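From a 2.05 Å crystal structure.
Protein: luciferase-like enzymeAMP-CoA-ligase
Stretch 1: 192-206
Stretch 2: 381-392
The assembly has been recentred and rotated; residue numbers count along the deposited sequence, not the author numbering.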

ATOM      1  N   PRO A 192      -1.920   3.277  18.488  1.00 33.47           N
ATOM      2  CA  PRO A 192      -2.137   2.383  17.359  1.00 31.98           C
ATOM      3  C   PRO A 192      -2.498   0.946  17.739  1.00 31.82           C
ATOM      4  O   PRO A 192      -2.158   0.468  18.823  1.00 32.17           O
ATOM      5  CB  PRO A 192      -0.799   2.426  16.619  1.00 30.93           C
ATOM      6  CG  PRO A 192      -0.259   3.786  16.938  1.00 31.56           C
ATOM      7  CD  PRO A 192      -0.661   4.036  18.348  1.00 32.88           C
ATOM      8  N   LYS A 193      -3.213   0.290  16.828  1.00 31.95           N
ATOM      9  CA  LYS A 193      -3.531  -1.127  16.926  1.00 32.09           C
ATOM     10  C   LYS A 193      -3.156  -1.770  15.608  1.00 30.38           C
ATOM     11  O   LYS A 193      -3.012  -1.077  14.599  1.00 29.83           O
ATOM     12  CB  LYS A 193      -5.014  -1.314  17.211  1.00 33.88           C
ATOM     13  CG  LYS A 193      -5.461  -0.647  18.507  1.00 36.49           C
ATOM     14  CD  LYS A 193      -6.625   0.302  18.272  1.00 38.33           C
ATOM     15  CE  LYS A 193      -6.748   1.342  19.367  1.00 40.27           C
ATOM     16  NZ  LYS A 193      -6.696   0.689  20.697  1.00 42.22           N
ATOM     17  N   ALA A 194      -2.977  -3.087  15.626  1.00 29.35           N
ATOM     18  CA  ALA A 194      -2.519  -3.806  14.452  1.00 28.30           C
ATOM     19  C   ALA A 194      -3.715  -4.241  13.610  1.00 27.79           C
ATOM     20  O   ALA A 194      -4.426  -5.181  13.953  1.00 27.46           O
ATOM     21  CB  ALA A 194      -1.665  -5.002  14.842  1.00 28.03           C
ATOM     22  N   ILE A 195      -3.924  -3.513  12.519  1.00 27.22           N
ATOM     23  CA  ILE A 195      -4.926  -3.843  11.517  1.00 27.35           C
ATOM     24  C   ILE A 195      -4.532  -5.133  10.788  1.00 26.65           C
ATOM     25  O   ILE A 195      -3.435  -5.237  10.242  1.00 25.61           O
ATOM     26  CB  ILE A 195      -5.008  -2.719  10.469  1.00 27.38           C
ATOM     27  CG1 ILE A 195      -5.537  -1.430  11.096  1.00 28.23           C
ATOM     28  CG2 ILE A 195      -5.877  -3.149   9.291  1.00 27.79           C
ATOM     29  CD1 ILE A 195      -5.173  -0.181  10.315  1.00 28.35           C
ATOM     30  N   CYS A 196      -5.422  -6.113  10.785  1.00 26.90           N
ATOM     31  CA  CYS A 196      -5.156  -7.386  10.102  1.00 26.91           C
ATOM     32  C   CYS A 196      -5.910  -7.489   8.791  1.00 26.78           C
ATOM     33  O   CYS A 196      -7.144  -7.380   8.778  1.00 27.26           O
ATOM     34  CB  CYS A 196      -5.567  -8.557  10.995  1.00 27.57           C
ATOM     35  SG  CYS A 196      -4.539  -8.695  12.470  1.00 28.37           S
ATOM     36  N   HIS A 197      -5.177  -7.689   7.694  1.00 25.99           N
ATOM     37  CA  HIS A 197      -5.785  -8.124   6.441  1.00 25.75           C
ATOM     38  C   HIS A 197      -5.498  -9.593   6.202  1.00 26.31           C
ATOM     39  O   HIS A 197      -4.372 -10.066   6.411  1.00 25.76           O
ATOM     40  CB  HIS A 197      -5.301  -7.290   5.259  1.00 25.31           C
ATOM     41  CG  HIS A 197      -5.963  -5.957   5.177  1.00 25.37           C
ATOM     42  ND1 HIS A 197      -7.280  -5.809   4.801  1.00 25.59           N
ATOM     43  CD2 HIS A 197      -5.511  -4.716   5.470  1.00 25.25           C
ATOM     44  CE1 HIS A 197      -7.605  -4.530   4.846  1.00 25.92           C
ATOM     45  NE2 HIS A 197      -6.551  -3.847   5.251  1.00 25.57           N
ATOM     46  N   SER A 198      -6.530 -10.308   5.755  1.00 26.65           N
ATOM     47  CA  SER A 198      -6.399 -11.698   5.378  1.00 26.63           C
ATOM     48  C   SER A 198      -5.810 -11.771   3.984  1.00 26.17           C
ATOM     49  O   SER A 198      -5.663 -10.762   3.306  1.00 25.14           O
ATOM     50  CB  SER A 198      -7.763 -12.394   5.406  1.00 27.51           C
ATOM     51  OG  SER A 198      -8.647 -11.825   4.461  1.00 27.70           O
ATOM     52  N   HIS A 199      -5.477 -12.978   3.557  1.00 26.46           N
ATOM     53  CA  HIS A 199      -5.034 -13.177   2.191  1.00 27.06           C
ATOM     54  C   HIS A 199      -6.127 -12.655   1.266  1.00 27.45           C
ATOM     55  O   HIS A 199      -5.858 -11.900   0.338  1.00 27.27           O
ATOM     56  CB  HIS A 199      -4.740 -14.655   1.912  1.00 27.43           C
ATOM     57  CG  HIS A 199      -3.735 -15.243   2.848  1.00 27.13           C
ATOM     58  ND1 HIS A 199      -2.379 -15.105   2.667  1.00 26.95           N
ATOM     59  CD2 HIS A 199      -3.889 -15.925   4.005  1.00 27.33           C
ATOM     60  CE1 HIS A 199      -1.738 -15.694   3.655  1.00 27.16           C
ATOM     61  NE2 HIS A 199      -2.632 -16.203   4.480  1.00 27.72           N
ATOM     62  N   ARG A 200      -7.366 -13.005   1.569  1.00 28.56           N
ATOM     63  CA  ARG A 200      -8.491 -12.600   0.739  1.00 30.11           C
ATOM     64  C   ARG A 200      -8.682 -11.086   0.736  1.00 29.05           C
ATOM     65  O   ARG A 200      -8.752 -10.475  -0.336  1.00 28.59           O
ATOM     66  CB  ARG A 200      -9.763 -13.312   1.183  1.00 32.63           C
ATOM     67  CG  ARG A 200      -9.753 -14.779   0.773  1.00 35.68           C
ATOM     68  CD  ARG A 200     -11.026 -15.536   1.138  1.00 39.10           C
ATOM     69  NE  ARG A 200     -12.235 -14.880   0.665  1.00 42.08           N
ATOM     70  CZ  ARG A 200     -13.292 -14.580   1.421  1.00 46.26           C
ATOM     71  NH1 ARG A 200     -13.334 -14.886   2.722  1.00 46.93           N
ATOM     72  NH2 ARG A 200     -14.337 -13.976   0.865  1.00 48.72           N
ATOM     73  N   SER A 201      -8.742 -10.484   1.925  1.00 27.89           N
ATOM     74  CA  SER A 201      -9.002  -9.055   2.017  1.00 27.66           C
ATOM     75  C   SER A 201      -7.892  -8.227   1.374  1.00 27.45           C
ATOM     76  O   SER A 201      -8.180  -7.283   0.642  1.00 27.55           O
ATOM     77  CB  SER A 201      -9.294  -8.615   3.456  1.00 27.25           C
ATOM     78  OG  SER A 201      -8.134  -8.461   4.246  1.00 26.84           O
ATOM     79  N   PHE A 202      -6.630  -8.585   1.601  1.00 27.18           N
ATOM     80  CA  PHE A 202      -5.551  -7.820   0.991  1.00 26.92           C
ATOM     81  C   PHE A 202      -5.553  -7.967  -0.525  1.00 27.66           C
ATOM     82  O   PHE A 202      -5.356  -6.990  -1.251  1.00 27.42           O
ATOM     83  CB  PHE A 202      -4.165  -8.178   1.533  1.00 26.40           C
ATOM     84  CG  PHE A 202      -3.108  -7.202   1.090  1.00 26.48           C
ATOM     85  CD1 PHE A 202      -3.063  -5.928   1.632  1.00 26.66           C
ATOM     86  CD2 PHE A 202      -2.215  -7.524   0.086  1.00 26.98           C
ATOM     87  CE1 PHE A 202      -2.122  -4.999   1.210  1.00 26.53           C
ATOM     88  CE2 PHE A 202      -1.275  -6.608  -0.340  1.00 27.17           C
ATOM     89  CZ  PHE A 202      -1.231  -5.340   0.216  1.00 26.85           C
ATOM     90  N   LEU A 203      -5.769  -9.185  -1.009  1.00 27.47           N
ATOM     91  CA  LEU A 203      -5.846  -9.404  -2.441  1.00 28.35           C
ATOM     92  C   LEU A 203      -7.008  -8.633  -3.087  1.00 29.33           C
ATOM     93  O   LEU A 203      -6.917  -8.256  -4.260  1.00 29.85           O
ATOM     94  CB  LEU A 203      -5.926 -10.900  -2.757  1.00 28.77           C
ATOM     95  CG  LEU A 203      -4.570 -11.607  -2.627  1.00 28.59           C
ATOM     96  CD1 LEU A 203      -4.729 -13.108  -2.782  1.00 29.40           C
ATOM     97  CD2 LEU A 203      -3.576 -11.068  -3.649  1.00 29.03           C
ATOM     98  N   GLN A 204      -8.079  -8.378  -2.332  1.00 29.19           N
ATOM     99  CA  GLN A 204      -9.159  -7.528  -2.845  1.00 29.87           C
ATOM    100  C   GLN A 204      -8.806  -6.048  -2.834  1.00 29.35           C
ATOM    101  O   GLN A 204      -9.269  -5.303  -3.694  1.00 29.22           O
ATOM    102  CB  GLN A 204     -10.486  -7.790  -2.131  1.00 30.56           C
ATOM    103  CG  GLN A 204     -11.140  -9.101  -2.549  1.00 32.19           C
ATOM    104  CD  GLN A 204     -11.178  -9.293  -4.072  1.00 33.76           C
ATOM    105  OE1 GLN A 204     -11.871  -8.563  -4.783  1.00 34.65           O
ATOM    106  NE2 GLN A 204     -10.422 -10.271  -4.573  1.00 34.14           N
ATOM    107  N   ILE A 205      -7.981  -5.608  -1.886  1.00 28.83           N
ATOM    108  CA  ILE A 205      -7.454  -4.245  -1.962  1.00 28.91           C
ATOM    109  C   ILE A 205      -6.717  -4.092  -3.297  1.00 29.40           C
ATOM    110  O   ILE A 205      -6.891  -3.100  -4.007  1.00 29.18           O
ATOM    111  CB  ILE A 205      -6.491  -3.908  -0.805  1.00 28.42           C
ATOM    112  CG1 ILE A 205      -7.271  -3.817   0.508  1.00 28.88           C
ATOM    113  CG2 ILE A 205      -5.761  -2.597  -1.097  1.00 28.49           C
ATOM    114  CD1 ILE A 205      -6.413  -3.717   1.749  1.00 28.99           C
ATOM    115  N   VAL A 206      -5.895  -5.089  -3.615  1.00 28.99           N
ATOM    116  CA  VAL A 206      -5.086  -5.086  -4.822  1.00 29.91           C
ATOM    117  C   VAL A 206      -5.961  -5.202  -6.078  1.00 31.00           C
ATOM    118  O   VAL A 206      -5.791  -4.443  -7.028  1.00 31.12           O
ATOM    119  CB  VAL A 206      -4.052  -6.239  -4.805  1.00 30.12           C
ATOM    120  CG1 VAL A 206      -3.361  -6.363  -6.152  1.00 31.19           C
ATOM    121  CG2 VAL A 206      -3.031  -6.022  -3.691  1.00 29.67           C
ATOM    122  N   SER A 381     -16.994  -3.625   1.951  1.00 34.04           N
ATOM    123  CA  SER A 381     -16.505  -4.404   0.818  1.00 33.41           C
ATOM    124  C   SER A 381     -15.711  -5.603   1.313  1.00 32.94           C
ATOM    125  O   SER A 381     -15.398  -5.715   2.503  1.00 32.24           O
ATOM    126  CB  SER A 381     -15.594  -3.559  -0.077  1.00 32.77           C
ATOM    127  OG  SER A 381     -14.270  -3.489   0.432  1.00 31.21           O
ATOM    128  N   ASP A 382     -15.347  -6.468   0.373  1.00 32.87           N
ATOM    129  CA  ASP A 382     -14.550  -7.650   0.671  1.00 33.09           C
ATOM    130  C   ASP A 382     -13.080  -7.316   0.919  1.00 31.56           C
ATOM    131  O   ASP A 382     -12.314  -8.210   1.256  1.00 30.91           O
ATOM    132  CB  ASP A 382     -14.642  -8.662  -0.478  1.00 34.59           C
ATOM    133  CG  ASP A 382     -15.998  -9.328  -0.574  1.00 36.26           C
ATOM    134  OD1 ASP A 382     -16.854  -9.151   0.331  1.00 37.36           O
ATOM    135  OD2 ASP A 382     -16.194 -10.049  -1.571  1.00 38.19           O
ATOM    136  N   ALA A 383     -12.696  -6.042   0.751  1.00 30.69           N
ATOM    137  CA  ALA A 383     -11.332  -5.568   1.017  1.00 29.99           C
ATOM    138  C   ALA A 383     -11.147  -5.109   2.461  1.00 29.88           C
ATOM    139  O   ALA A 383     -10.076  -4.653   2.838  1.00 29.08           O
ATOM    140  CB  ALA A 383     -10.984  -4.421   0.077  1.00 29.79           C
ATOM    141  N   MET A 384     -12.195  -5.226   3.258  1.00 30.97           N
ATOM    142  CA  MET A 384     -12.192  -4.759   4.635  1.00 31.81           C
ATOM    143  C   MET A 384     -11.292  -5.630   5.514  1.00 30.55           C
ATOM    144  O   MET A 384     -11.241  -6.853   5.350  1.00 29.07           O
ATOM    145  CB  MET A 384     -13.622  -4.831   5.174  1.00 34.51           C
ATOM    146  CG  MET A 384     -14.044  -3.672   6.052  1.00 36.88           C
ATOM    147  SD  MET A 384     -15.827  -3.389   5.901  1.00 39.96           S
ATOM    148  CE  MET A 384     -16.474  -5.049   6.131  1.00 40.18           C
ATOM    149  N   MET A 385     -10.604  -4.987   6.453  1.00 29.62           N
ATOM    150  CA  MET A 385      -9.835  -5.689   7.488  1.00 29.51           C
ATOM    151  C   MET A 385     -10.703  -6.690   8.241  1.00 29.73           C
ATOM    152  O   MET A 385     -11.906  -6.465   8.423  1.00 29.50           O
ATOM    153  CB  MET A 385      -9.239  -4.700   8.490  1.00 29.72           C
ATOM    154  CG  MET A 385     -10.250  -3.914   9.313  1.00 31.16           C
ATOM    155  SD  MET A 385      -9.475  -2.990  10.658  1.00 33.11           S
ATOM    156  CE  MET A 385     -10.933  -2.285  11.424  1.00 33.65           C
ATOM    157  N   THR A 386     -10.076  -7.780   8.680  1.00 29.07           N
ATOM    158  CA  THR A 386     -10.765  -8.804   9.451  1.00 30.20           C
ATOM    159  C   THR A 386     -10.899  -8.435  10.926  1.00 30.40           C
ATOM    160  O   THR A 386     -11.766  -8.963  11.599  1.00 31.22           O
ATOM    161  CB  THR A 386     -10.060 -10.175   9.351  1.00 30.34           C
ATOM    162  OG1 THR A 386      -8.682 -10.035   9.710  1.00 29.76           O
ATOM    163  CG2 THR A 386     -10.156 -10.709   7.958  1.00 30.40           C
ATOM    164  N   GLY A 387     -10.051  -7.540  11.423  1.00 29.45           N
ATOM    165  CA  GLY A 387     -10.064  -7.180  12.842  1.00 30.39           C
ATOM    166  C   GLY A 387      -8.695  -6.722  13.291  1.00 30.06           C
ATOM    167  O   GLY A 387      -7.828  -6.469  12.452  1.00 28.99           O
ATOM    168  N   TYR A 388      -8.501  -6.591  14.603  1.00 30.72           N
ATOM    169  CA  TYR A 388      -7.181  -6.258  15.148  1.00 30.90           C
ATOM    170  C   TYR A 388      -6.487  -7.540  15.623  1.00 31.30           C
ATOM    171  O   TYR A 388      -7.146  -8.511  15.979  1.00 32.02           O
ATOM    172  CB  TYR A 388      -7.281  -5.241  16.300  1.00 31.56           C
ATOM    173  CG  TYR A 388      -7.725  -3.825  15.917  1.00 31.29           C
ATOM    174  CD1 TYR A 388      -7.421  -3.271  14.666  1.00 29.90           C
ATOM    175  CD2 TYR A 388      -8.411  -3.026  16.831  1.00 32.02           C
ATOM    176  CE1 TYR A 388      -7.809  -1.976  14.338  1.00 29.73           C
ATOM    177  CE2 TYR A 388      -8.794  -1.726  16.509  1.00 32.35           C
ATOM    178  CZ  TYR A 388      -8.495  -1.206  15.259  1.00 30.88           C
ATOM    179  OH  TYR A 388      -8.880   0.082  14.938  1.00 30.71           O
ATOM    180  N   TYR A 389      -5.157  -7.527  15.636  1.00 31.41           N
ATOM    181  CA  TYR A 389      -4.366  -8.716  15.948  1.00 31.72           C
ATOM    182  C   TYR A 389      -4.626  -9.228  17.363  1.00 34.57           C
ATOM    183  O   TYR A 389      -4.897 -10.409  17.560  1.00 34.19           O
ATOM    184  CB  TYR A 389      -2.878  -8.407  15.766  1.00 30.90           C
ATOM    185  CG  TYR A 389      -1.958  -9.604  15.826  1.00 30.07           C
ATOM    186  CD1 TYR A 389      -2.177 -10.726  15.018  1.00 29.88           C
ATOM    187  CD2 TYR A 389      -0.847  -9.605  16.658  1.00 30.29           C
ATOM    188  CE1 TYR A 389      -1.316 -11.817  15.057  1.00 29.50           C
ATOM    189  CE2 TYR A 389       0.008 -10.693  16.714  1.00 29.98           C
ATOM    190  CZ  TYR A 389      -0.223 -11.791  15.906  1.00 29.47           C
ATOM    191  OH  TYR A 389       0.634 -12.866  15.964  1.00 28.95           O
ATOM    192  N   ARG A 390      -4.529  -8.347  18.352  1.00 34.99           N
ATOM    193  CA  ARG A 390      -4.857  -8.736  19.726  1.00 37.05           C
ATOM    194  C   ARG A 390      -5.881  -7.846  20.427  1.00 36.20           C
ATOM    195  O   ARG A 390      -6.323  -8.164  21.525  1.00 37.63           O
ATOM    196  CB  ARG A 390      -3.579  -8.863  20.554  1.00 40.54           C
ATOM    197  CG  ARG A 390      -2.771 -10.092  20.157  1.00 43.20           C
ATOM    198  CD  ARG A 390      -1.681 -10.434  21.150  1.00 46.72           C
ATOM    199  NE  ARG A 390      -0.376  -9.922  20.739  1.00 49.78           N
ATOM    200  CZ  ARG A 390       0.602 -10.641  20.183  1.00 51.06           C
ATOM    201  NH1 ARG A 390       0.459 -11.939  19.932  1.00 51.61           N
ATOM    202  NH2 ARG A 390       1.741 -10.042  19.872  1.00 52.48           N
ATOM    203  N   ASN A 391      -6.277  -6.752  19.794  1.00 34.62           N
ATOM    204  CA  ASN A 391      -7.238  -5.846  20.382  1.00 33.65           C
ATOM    205  C   ASN A 391      -8.637  -6.049  19.765  1.00 34.07           C
ATOM    206  O   ASN A 391      -8.866  -7.043  19.065  1.00 33.39           O
ATOM    207  CB  ASN A 391      -6.693  -4.413  20.287  1.00 33.41           C
ATOM    208  CG  ASN A 391      -5.666  -4.122  21.374  1.00 33.80           C
ATOM    209  OD1 ASN A 391      -5.955  -4.275  22.554  1.00 33.92           O
ATOM    210  ND2 ASN A 391      -4.459  -3.747  20.980  1.00 33.72           N
ATOM    211  N   ASP A 392      -9.566  -5.135  20.039  1.00 34.31           N
ATOM    212  CA  ASP A 392     -10.984  -5.349  19.750  1.00 34.39           C
ATOM    213  C   ASP A 392     -11.536  -4.262  18.828  1.00 34.29           C
ATOM    214  O   ASP A 392     -11.829  -3.153  19.269  1.00 33.15           O
ATOM    215  CB  ASP A 392     -11.767  -5.361  21.070  1.00 35.53           C
ATOM    216  CG  ASP A 392     -13.245  -5.659  20.885  1.00 36.08           C
ATOM    217  OD1 ASP A 392     -13.729  -5.656  19.738  1.00 36.15           O
ATOM    218  OD2 ASP A 392     -13.925  -5.898  21.902  1.00 36.57           O
TER

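Residues 194-198 form a strand that runs antiparallel to the segment around Gly387 and Tyr388, and the helix that begins at His199 packs on the turn from Ser381 to Met384; together the two stretches bury 783 Å². Three backbone hydrogen bonds join the strand to its partner: Tyr389 N to Ala194 O (3.0 Å), Cys196 N to Gly387 O (2.9 Å) and Thr386 N to Cys196 O (3.0 Å). Tyr388 CA also lies 3.2 Å from Ala194 O, a CA-H...O contact beside the Tyr389 bond. Gly387, at phi 152° and psi -168°, occupies a backbone conformation in which a CB would jam against the carbonyl O of Thr386.

Ile195 and Tyr388 are paired and share one face of the sheet. With chi1 at -68° (m), the Tyr388 ring lies alongside the strand: Lys193 CB sits over its face, 3.7 Å from the ring centroid and 5° off the normal, a CH-pi contact, while Ile195 CG1 meets the ring edge at CE1 (4.0 Å). Lys193, m at chi1 and off-rotamer at chi2 (125°), carries its CD to 3.5 Å from Tyr388 CE2, so its aliphatic chain continues along the ring. Ile195 (m, t) also sets CG2 against Met385 CB at 3.8 Å.

Cys196 points to the other face. Its m rotamer places SG 3.7 Å from Tyr389 CB and at the edge of the Tyr389 ring, 5.2 Å from the centroid. Tyr389 is t at chi1, and its CB also touches Ala194 CB (3.7 Å), an apolar contact next to the backbone bond.

His197 starts away from the second stretch, but its m rotamer (chi1 -78°) brings the ring end back: CE1 lies 3.2 Å from Ala383 O, which approaches the ring edge, and Met385 CB covers one face. The ring is held at both nitrogens, NE2 by a partner elsewhere in the structure and ND1 by Ser201 OG at 2.8 Å.

Two p serines organise the helix start. Ser198 (chi1 63°) caps it, its OG accepting from Ser201 N at 2.9 Å; Ser201 (chi1 80°) turns its OG back to His197 and accepts a weak bond from Ser198 N, also 2.9 Å. Ser201 CA makes a CA-H...O contact with Asp382 O (3.5 Å). The type I turn that presents this carbonyl is braced by Ala383 N donating to Ser381 OG (3.0 Å). One helical turn on, Ile205 (m, t) packs CG1 against Ala383 CB at 3.8 Å.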